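Local coordinates for sortase B (Listeria monocytogenes serovar 1/2a, PDB 5JCV), which anchors surface proteins to the cell wall as a transpeptidase, cleaving their C-terminal sorting signal and passing through a thioester-linked intermediate, at residues P97-E102 / Y108-F113; R85-K90 / M177-K182. All coordinates share one frame; numbering follows the deposited sequence.

Interaction 1 of 2, residues P97-E102 / Y108-F113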
loop_
_atom_site.group_PDB
_atom_site.type_symbol
_atom_site.label_atom_id
_atom_site.label_comp_id
_atom_site.label_asym_id
_atom_site.label_seq_id
_atom_site.Cartn_x
_atom_site.Cartn_y
_atom_site.Cartn_z
ATOM N N PRO A 97 1.155 10.425 24.699
ATOM C CA PRO A 97 2.187 9.391 24.709
ATOM C C PRO A 97 2.277 8.540 23.423
ATOM O O PRO A 97 3.218 7.759 23.278
ATOM C CB PRO A 97 1.791 8.524 25.932
ATOM C CG PRO A 97 0.297 8.677 26.057
ATOM C CD PRO A 97 -0.058 10.029 25.454
ATOM N N THR A 98 1.329 8.670 22.489
ATOM C CA THR A 98 1.354 7.844 21.272
ATOM C C THR A 98 0.914 8.596 20.033
ATOM O O THR A 98 0.142 9.566 20.097
ATOM C CB THR A 98 0.369 6.604 21.355
ATOM O OG1 THR A 98 -0.985 7.058 21.206
ATOM C CG2 THR A 98 0.492 5.852 22.681
ATOM N N PHE A 99 1.342 8.099 18.884
ATOM C CA PHE A 99 0.786 8.561 17.621
ATOM C C PHE A 99 0.481 7.366 16.719
ATOM O O PHE A 99 0.837 6.229 17.051
ATOM C CB PHE A 99 1.722 9.570 16.943
ATOM C CG PHE A 99 3.056 9.027 16.556
ATOM C CD1 PHE A 99 3.276 8.521 15.287
ATOM C CD2 PHE A 99 4.114 9.045 17.450
ATOM C CE1 PHE A 99 4.505 8.003 14.942
ATOM C CE2 PHE A 99 5.357 8.548 17.099
ATOM C CZ PHE A 99 5.561 8.025 15.847
ATOM N N SER A 100 -0.166 7.629 15.581
ATOM C CA SER A 100 -0.475 6.567 14.622
ATOM C C SER A 100 0.252 6.689 13.326
ATOM O O SER A 100 0.297 7.744 12.698
ATOM C CB SER A 100 -1.987 6.401 14.375
ATOM O OG SER A 100 -2.665 7.614 14.301
ATOM N N TYR A 101 0.812 5.555 12.938
ATOM C CA TYR A 101 1.621 5.423 11.770
ATOM C C TYR A 101 0.985 4.332 10.934
ATOM O O TYR A 101 0.838 3.213 11.409
ATOM C CB TYR A 101 3.053 4.997 12.185
ATOM C CG TYR A 101 3.886 4.466 11.042
ATOM C CD1 TYR A 101 4.180 5.276 9.935
ATOM C CD2 TYR A 101 4.382 3.139 11.048
ATOM C CE1 TYR A 101 4.936 4.790 8.871
ATOM C CE2 TYR A 101 5.143 2.645 9.982
ATOM C CZ TYR A 101 5.417 3.478 8.892
ATOM O OH TYR A 101 6.125 3.042 7.799
ATOM N N GLU A 102 0.567 4.668 9.720
ATOM C CA GLU A 102 0.166 3.657 8.742
ATOM C C GLU A 102 1.344 3.360 7.814
ATOM O O GLU A 102 2.071 4.265 7.404
ATOM C CB GLU A 102 -1.035 4.110 7.902
ATOM C CG GLU A 102 -2.399 3.697 8.428
ATOM C CD GLU A 102 -3.071 4.756 9.277
ATOM O OE1 GLU A 102 -3.877 5.505 8.687
ATOM O OE2 GLU A 102 -2.797 4.845 10.508
ATOM N N TYR A 108 -0.220 1.258 13.076
ATOM C CA TYR A 108 0.386 0.986 14.405
ATOM C C TYR A 108 0.096 2.189 15.309
ATOM O O TYR A 108 0.014 3.309 14.819
ATOM C CB TYR A 108 1.909 0.783 14.332
ATOM C CG TYR A 108 2.340 -0.270 13.322
ATOM C CD1 TYR A 108 2.777 -1.530 13.742
ATOM C CD2 TYR A 108 2.295 -0.004 11.942
ATOM C CE1 TYR A 108 3.163 -2.494 12.829
ATOM C CE2 TYR A 108 2.673 -0.959 11.018
ATOM C CZ TYR A 108 3.096 -2.207 11.469
ATOM O OH TYR A 108 3.448 -3.153 10.554
ATOM N N GLU A 109 -0.038 1.955 16.610
ATOM C CA GLU A 109 -0.078 3.025 17.603
ATOM C C GLU A 109 1.245 3.091 18.364
ATOM O O GLU A 109 1.494 2.344 19.312
ATOM C CB GLU A 109 -1.228 2.880 18.582
ATOM C CG GLU A 109 -1.989 4.190 18.802
ATOM C CD GLU A 109 -2.915 4.495 17.629
ATOM O OE1 GLU A 109 -3.100 3.600 16.763
ATOM O OE2 GLU A 109 -3.471 5.610 17.571
ATOM N N VAL A 110 2.070 4.039 17.956
ATOM C CA VAL A 110 3.448 4.085 18.377
ATOM C C VAL A 110 3.530 4.728 19.742
ATOM O O VAL A 110 2.941 5.783 19.963
ATOM C CB VAL A 110 4.273 4.917 17.385
ATOM C CG1 VAL A 110 5.733 4.897 17.803
ATOM C CG2 VAL A 110 4.131 4.376 15.956
ATOM N N GLU A 111 4.299 4.102 20.621
ATOM C CA GLU A 111 4.469 4.523 21.992
ATOM C C GLU A 111 5.813 5.254 22.163
ATOM O O GLU A 111 6.899 4.633 22.184
ATOM C CB GLU A 111 4.430 3.275 22.891
ATOM C CG GLU A 111 3.774 3.508 24.225
ATOM C CD GLU A 111 3.790 2.301 25.169
ATOM O OE1 GLU A 111 3.923 1.120 24.732
ATOM O OE2 GLU A 111 3.641 2.569 26.393
ATOM N N ILE A 112 5.742 6.569 22.322
ATOM C CA ILE A 112 6.934 7.396 22.413
ATOM C C ILE A 112 7.741 7.103 23.682
ATOM O O ILE A 112 7.205 7.070 24.788
ATOM C CB ILE A 112 6.546 8.887 22.397
ATOM C CG1 ILE A 112 6.000 9.271 21.021
ATOM C CG2 ILE A 112 7.747 9.757 22.737
ATOM C CD1 ILE A 112 5.096 10.491 21.047
ATOM N N PHE A 113 9.037 6.907 23.509
ATOM C CA PHE A 113 9.939 6.654 24.619
ATOM C C PHE A 113 11.169 7.592 24.695
ATOM O O PHE A 113 11.842 7.635 25.729
ATOM C CB PHE A 113 10.390 5.208 24.581
ATOM C CG PHE A 113 11.362 4.895 23.474
ATOM C CD1 PHE A 113 12.722 5.009 23.680
ATOM C CD2 PHE A 113 10.917 4.442 22.251
ATOM C CE1 PHE A 113 13.614 4.723 22.668
ATOM C CE2 PHE A 113 11.807 4.144 21.245
ATOM C CZ PHE A 113 13.153 4.289 21.454
HETATM O O HOH W 1 4.615 7.352 25.277
HETATM O O HOH W 2 -2.201 7.670 18.738
#
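F99 and V110 face each other as a hydrogen-bonded pair of the antiparallel hairpin formed by strands 98-102 and 107-118 of the sortase domain. Their side chains run side by side. V110 CB stands over one face of the F99 ring, 3.8 Å from its centroid and 15° off the ring normal, a CH-pi contact. The F99 ring reaches this place because CG sits between the backbone N and the carbonyl carbon (chi1 63°). I112 CD1 meets the same ring at its edge, in plane, 4.0 Å from F99 CD2. Y101 and Y108 also point the same way, and their CD2 atoms lie 3.9 Å apart. Y101 O lies in plane at the edge of the Y108 ring. Beyond the hairpin, F99 packs on L163, and Y101 and V110 pack on I161. Y108 OH is hydrogen-bonded to E62 OE2.

The other face carries T98, S100, E109 and E111. There water 2 joins T98 OG1 (2.8 Å) to E109 OE2 (2.7 Å). The backbones are tied by five hydrogen bonds. V110 N donates to F99 O at 2.7 Å, and I112 N reaches P97 O at 2.9 Å. The chemistry is therefore two-sided: F99, Y101 and V110 are buried on one face, where the polar end of Y108 is held by E62, while on the other T98 and E109 are bridged by one water.

Interaction 2 of 2, residues R85-K90 / M177-K182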
loop_
_atom_site.group_PDB
_atom_site.type_symbol
_atom_site.label_atom_id
_atom_site.label_comp_id
_atom_site.label_asym_id
_atom_site.label_seq_id
_atom_site.Cartn_x
_atom_site.Cartn_y
_atom_site.Cartn_z
ATOM N N ARG A 85 8.274 19.802 17.861
ATOM C CA ARG A 85 8.798 20.554 19.001
ATOM C C ARG A 85 7.809 20.632 20.177
ATOM O O ARG A 85 8.196 20.938 21.316
ATOM C CB ARG A 85 9.198 21.962 18.546
ATOM C CG ARG A 85 7.952 22.803 18.249
ATOM C CD ARG A 85 8.216 24.250 17.851
ATOM N NE ARG A 85 6.977 24.952 17.558
ATOM C CZ ARG A 85 6.902 26.240 17.220
ATOM N NH1 ARG A 85 8.002 27.002 17.158
ATOM N NH2 ARG A 85 5.710 26.780 16.968
ATOM N N LYS A 86 6.526 20.382 19.929
ATOM C CA LYS A 86 5.571 20.357 21.061
ATOM C C LYS A 86 5.944 19.313 22.130
ATOM O O LYS A 86 5.634 19.467 23.329
ATOM C CB LYS A 86 4.157 20.085 20.577
ATOM C CG LYS A 86 3.527 21.173 19.698
ATOM C CD LYS A 86 2.156 20.697 19.214
ATOM C CE LYS A 86 1.391 21.765 18.463
ATOM N NZ LYS A 86 0.648 22.669 19.396
ATOM N N TYR A 87 6.623 18.263 21.708
ATOM C CA TYR A 87 7.104 17.267 22.623
ATOM C C TYR A 87 8.186 17.734 23.614
ATOM O O TYR A 87 8.521 16.970 24.494
ATOM C CB TYR A 87 7.535 15.979 21.847
ATOM C CG TYR A 87 6.344 15.161 21.417
ATOM C CD1 TYR A 87 5.670 14.410 22.335
ATOM C CD2 TYR A 87 5.883 15.155 20.106
ATOM C CE1 TYR A 87 4.552 13.663 21.994
ATOM C CE2 TYR A 87 4.746 14.417 19.745
ATOM C CZ TYR A 87 4.078 13.671 20.712
ATOM O OH TYR A 87 2.946 12.873 20.447
ATOM N N LEU A 88 8.741 18.947 23.487
ATOM C CA LEU A 88 9.646 19.495 24.514
ATOM C C LEU A 88 8.880 20.085 25.704
ATOM O O LEU A 88 9.464 20.354 26.737
ATOM C CB LEU A 88 10.507 20.627 23.936
ATOM C CG LEU A 88 11.484 20.285 22.817
ATOM C CD1 LEU A 88 12.106 21.558 22.260
ATOM C CD2 LEU A 88 12.540 19.312 23.339
ATOM N N ASP A 89 7.584 20.330 25.507
ATOM C CA ASP A 89 6.619 20.695 26.547
ATOM C C ASP A 89 6.117 19.407 27.190
ATOM O O ASP A 89 5.439 18.591 26.539
ATOM C CB ASP A 89 5.482 21.457 25.870
ATOM C CG ASP A 89 4.337 21.808 26.799
ATOM O OD1 ASP A 89 4.359 21.380 27.977
ATOM O OD2 ASP A 89 3.400 22.508 26.302
ATOM N N LYS A 90 6.464 19.211 28.458
ATOM C CA LYS A 90 6.128 17.974 29.162
ATOM C C LYS A 90 4.640 17.722 29.200
ATOM O O LYS A 90 4.216 16.576 29.082
ATOM C CB LYS A 90 6.671 17.950 30.584
ATOM C CG LYS A 90 6.506 16.564 31.208
ATOM C CD LYS A 90 7.442 16.310 32.388
ATOM C CE LYS A 90 7.882 14.843 32.460
ATOM N NZ LYS A 90 9.093 14.676 33.326
HETATM N N MSE A 177 14.732 18.201 15.480
HETATM C CA MSE A 177 13.889 17.689 16.538
HETATM C C MSE A 177 13.631 16.226 16.229
HETATM O O MSE A 177 13.422 15.848 15.087
HETATM C CB MSE A 177 12.636 18.561 16.543
HETATM C CG MSE A 177 11.682 18.113 17.611
HETATM SE SE MSE A 177 12.454 18.668 19.332
HETATM C CE MSE A 177 11.682 17.190 20.307
ATOM N N VAL A 178 13.679 15.387 17.246
ATOM C CA VAL A 178 13.592 13.943 17.043
ATOM C C VAL A 178 12.653 13.338 18.070
ATOM O O VAL A 178 12.754 13.641 19.237
ATOM C CB VAL A 178 14.954 13.253 17.176
ATOM C CG1 VAL A 178 14.787 11.747 16.962
ATOM C CG2 VAL A 178 15.934 13.814 16.177
ATOM N N ILE A 179 11.765 12.478 17.611
ATOM C CA ILE A 179 10.850 11.734 18.471
ATOM C C ILE A 179 11.033 10.288 18.085
ATOM O O ILE A 179 11.043 9.971 16.899
ATOM C CB ILE A 179 9.394 12.119 18.147
ATOM C CG1 ILE A 179 9.224 13.617 18.340
ATOM C CG2 ILE A 179 8.389 11.372 18.986
ATOM C CD1 ILE A 179 9.415 14.057 19.761
ATOM N N GLN A 180 11.236 9.428 19.067
ATOM C CA GLN A 180 11.307 8.017 18.812
ATOM C C GLN A 180 10.308 7.179 19.647
ATOM O O GLN A 180 10.076 7.435 20.833
ATOM C CB GLN A 180 12.719 7.565 19.057
ATOM C CG GLN A 180 13.703 8.279 18.175
ATOM C CD GLN A 180 15.076 7.762 18.404
ATOM O OE1 GLN A 180 15.631 7.987 19.471
ATOM N NE2 GLN A 180 15.630 7.029 17.422
ATOM N N GLY A 181 9.693 6.206 18.995
ATOM C CA GLY A 181 8.645 5.461 19.625
ATOM C C GLY A 181 8.739 3.977 19.320
ATOM O O GLY A 181 9.296 3.590 18.299
ATOM N N LYS A 182 8.177 3.171 20.214
ATOM C CA LYS A 182 8.128 1.715 20.073
ATOM C C LYS A 182 6.964 1.277 19.175
ATOM O O LYS A 182 5.844 1.701 19.380
ATOM C CB LYS A 182 7.959 1.098 21.470
ATOM C CG LYS A 182 7.824 -0.419 21.528
ATOM C CD LYS A 182 7.329 -0.875 22.891
ATOM C CE LYS A 182 8.462 -0.891 23.904
ATOM N NZ LYS A 182 7.976 -1.302 25.253
#
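Y87 and I179 make the closest contact between the 3-10 segment 85-88 and strand 176-182, a strand of the sortase beta fold. I179 CD1 lies 3.4 Å from Y87 CB and 3.7 Å from CG. The two side chains are roughly perpendicular, and the methyl approaches the Y87 ring obliquely. A second apolar contact joins L88 to M177, which is present as selenomethionine. The two chains lie alongside, pointing opposite ways. L88 CD2 is 3.8 Å from M177 CE, and L88 CG is 4.0 Å from SE. M177 leaves the strand with CG anti to the backbone N (chi1 180°), then bends at chi2 (73°), which sets the selenium, and again at chi3 (-149°), which sets CE against L88 CD2. No hydrogen bond crosses between the segments, so the contact is one of shape and apolar packing.

Segment 85-88 is held by its own backbone bonds, L88 N to R85 O and D89 N to K86 O. D89 then caps the following helix 90-95, with OD1 bonded to D91 N. Y87 is fixed at several points: OH bonds to H96 O, its carbonyl O accepts from Y148 OH, and its ring meets F92 edge-to-face. On the strand side, M177 and I179 both pack on V115 of the neighbouring strand 107-118. Nearer the start of segment 85-88, M177 CG rests 3.8 Å from R85 N.

The centres of interactions 1 and 2 lie about 11 Å apart, within one sortase domain. They share a beta sheet, in which strand 107-118 sits between strands 98-102 and 176-182. In chain order, 85-90 comes first, then the hairpin of interaction 1, then 177-182. The hairpin thus falls between the two halves of interaction 2. The contacts also touch directly. F113 N to Q180 O and E111 O to K182 N are probable backbone hydrogen bonds, and I112 CD1 packs against Y87 OH. Interaction 2 therefore joins segment 85-90 to the sheet of which the hairpin is part, with Y87 packed on both I179 and I112.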